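Local coordinates for protein 1-deoxy-D-xylulose 5-phosphate reductoisomerase (Zymomonas mobilis, PDB 1R0K) that catalyses the NADPH-dependent rearrangement and reduction of 1-deoxy-D-xylulose 5-phosphate to 2-C-methyl-D-erythritol 4-phosphate, a step of isoprenoid biosynthesis that needs a divalent metal ion, at residues I208-D211 and S212-M216. Residues are numbered along the deposited sequence; the frame is centred on the assembly and turned at random.
Sequences ISID and SATMM
Thr214 and Asp211 meet where helix 206-214 runs out, and the threonine forms an ST turn: its OG1 accepts a hydrogen bond from the backbone N of Met216 at 3.2 Å, with an N-H...O angle of 145°. Thr214 N keeps the helical i to i+4 bond to Ile210 O, 2.9 Å. Met215, at phi 73°, is the first residue to leave helical geometry and sits at the N-cap position of helix 216-229. From CB, Thr214 divides into two branches. CG2 rests 3.4 Å from Ile210 O and 4.2 Å from Ile210 CG2; Ile210 in turn touches Val333 and Phe336 of helix 321-337. The other branch, OG1, sits between the backbone N and the carbonyl carbon (chi1 65°), a rotation that leads it to Met216 N and to a water. That water accepts from OG1 and donates to Asp211 OD1, at 2.7 Å from each. Asp211 is further anchored by Lys207, in a salt bridge to OD2, and by Asn329, bonded to OD1. A valine in place of Thr214 would probably leave both the water and Met216 N without their hydroxyl partner, with the water bridge to Asp211 OD1 broken. Ser212, a predicted substrate-binding residue, lies two residues before Thr214; its N donates to Ile208 O at 3.1 Å, and its CB packs 3.4 Å from Ser209 O.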
ATOM      1  N   ILE B 208      23.830  -1.513  17.118  1.00 20.11           N
ATOM      2  CA  ILE B 208      22.894  -1.480  16.002  1.00 20.00           C
ATOM      3  C   ILE B 208      23.549  -2.105  14.772  1.00 18.43           C
ATOM      4  O   ILE B 208      22.923  -2.878  14.047  1.00 16.70           O
ATOM      5  CB  ILE B 208      22.474  -0.023  15.673  1.00 23.08           C
ATOM      6  CG1 ILE B 208      21.823   0.620  16.901  1.00 26.24           C
ATOM      7  CG2 ILE B 208      21.496  -0.003  14.505  1.00 23.12           C
ATOM      8  CD1 ILE B 208      21.410   2.066  16.693  1.00 29.53           C
ATOM      9  N   SER B 209      24.814  -1.773  14.542  1.00 16.20           N
ATOM     10  CA  SER B 209      25.532  -2.319  13.394  1.00 18.20           C
ATOM     11  C   SER B 209      25.670  -3.837  13.477  1.00 17.37           C
ATOM     12  O   SER B 209      25.451  -4.540  12.489  1.00 17.49           O
ATOM     13  CB  SER B 209      26.920  -1.689  13.284  1.00 18.41           C
ATOM     14  OG  SER B 209      26.820  -0.301  13.007  1.00 22.54           O
ATOM     15  N   ILE B 210      26.031  -4.348  14.651  1.00 15.25           N
ATOM     16  CA  ILE B 210      26.199  -5.789  14.807  1.00 14.11           C
ATOM     17  C   ILE B 210      24.879  -6.538  14.620  1.00 14.50           C
ATOM     18  O   ILE B 210      24.837  -7.568  13.941  1.00 15.08           O
ATOM     19  CB  ILE B 210      26.815  -6.141  16.184  1.00 13.91           C
ATOM     20  CG1 ILE B 210      28.149  -5.409  16.354  1.00 16.38           C
ATOM     21  CG2 ILE B 210      27.031  -7.640  16.293  1.00 13.08           C
ATOM     22  CD1 ILE B 210      29.161  -5.686  15.250  1.00 19.59           C
ATOM     23  N   ASP B 211      23.804  -6.019  15.211  1.00 13.13           N
ATOM     24  CA  ASP B 211      22.496  -6.651  15.090  1.00 13.03           C
ATOM     25  C   ASP B 211      22.055  -6.709  13.629  1.00 11.92           C
ATOM     26  O   ASP B 211      21.347  -7.633  13.213  1.00 11.23           O
ATOM     27  CB  ASP B 211      21.448  -5.897  15.917  1.00 14.22           C
ATOM     28  CG  ASP B 211      21.597  -6.138  17.409  1.00 18.01           C
ATOM     29  OD1 ASP B 211      22.259  -7.129  17.797  1.00 15.63           O
ATOM     30  OD2 ASP B 211      21.038  -5.343  18.195  1.00 15.24           O
ATOM     31  N   SER B 212      22.471  -5.714  12.859  1.00 11.50           N
ATOM     32  CA  SER B 212      22.143  -5.672  11.441  1.00 13.88           C
ATOM     33  C   SER B 212      22.950  -6.764  10.727  1.00 11.61           C
ATOM     34  O   SER B 212      22.439  -7.472   9.866  1.00 11.58           O
ATOM     35  CB  SER B 212      22.497  -4.298  10.868  1.00 17.26           C
ATOM     36  OG  SER B 212      22.390  -4.282   9.456  1.00 26.60           O
ATOM     37  N   ALA B 213      24.211  -6.903  11.119  1.00 12.58           N
ATOM     38  CA  ALA B 213      25.106  -7.885  10.521  1.00 13.16           C
ATOM     39  C   ALA B 213      24.675  -9.324  10.792  1.00 12.38           C
ATOM     40  O   ALA B 213      24.794 -10.184   9.925  1.00 13.88           O
ATOM     41  CB  ALA B 213      26.530  -7.657  11.027  1.00 12.94           C
ATOM     42  N   THR B 214      24.168  -9.587  11.993  1.00 13.19           N
ATOM     43  CA  THR B 214      23.735 -10.935  12.354  1.00 11.62           C
ATOM     44  C   THR B 214      22.262 -11.146  12.018  1.00 13.47           C
ATOM     45  O   THR B 214      21.762 -12.271  12.044  1.00 11.06           O
ATOM     46  CB  THR B 214      23.896 -11.183  13.857  1.00 12.49           C
ATOM     47  OG1 THR B 214      23.010 -10.313  14.568  1.00 12.71           O
ATOM     48  CG2 THR B 214      25.332 -10.915  14.301  1.00 12.56           C
ATOM     49  N   MET B 215      21.584 -10.045  11.701  1.00 13.15           N
ATOM     50  CA  MET B 215      20.165 -10.042  11.388  1.00 14.20           C
ATOM     51  C   MET B 215      19.326 -10.241  12.646  1.00 16.52           C
ATOM     52  O   MET B 215      18.148 -10.588  12.573  1.00 17.28           O
ATOM     53  CB  MET B 215      19.818 -11.095  10.325  1.00 15.92           C
ATOM     54  CG  MET B 215      20.239 -10.693   8.915  1.00 13.82           C
ATOM     55  SD  MET B 215      19.361 -11.603   7.617  1.00 16.55           S
ATOM     56  CE  MET B 215      17.837 -10.656   7.494  1.00 14.38           C
ATOM     57  N   MET B 216      19.937 -10.008  13.804  1.00 16.76           N
ATOM     58  CA  MET B 216      19.226 -10.119  15.070  1.00 15.97           C
ATOM     59  C   MET B 216      18.195  -8.990  15.089  1.00 16.04           C
ATOM     60  O   MET B 216      17.103  -9.132  15.646  1.00 13.56           O
ATOM     61  CB  MET B 216      20.195  -9.950  16.240  1.00 18.92           C
ATOM     62  CG  MET B 216      19.551 -10.068  17.612  1.00 24.55           C
ATOM     63  SD  MET B 216      18.798 -11.685  17.912  1.00 29.54           S
ATOM     64  CE  MET B 216      20.246 -12.696  18.107  1.00 25.15           C
TER
HETATM   65  O   HOH W   1      23.519  -9.466  17.104  1.00 14.61           O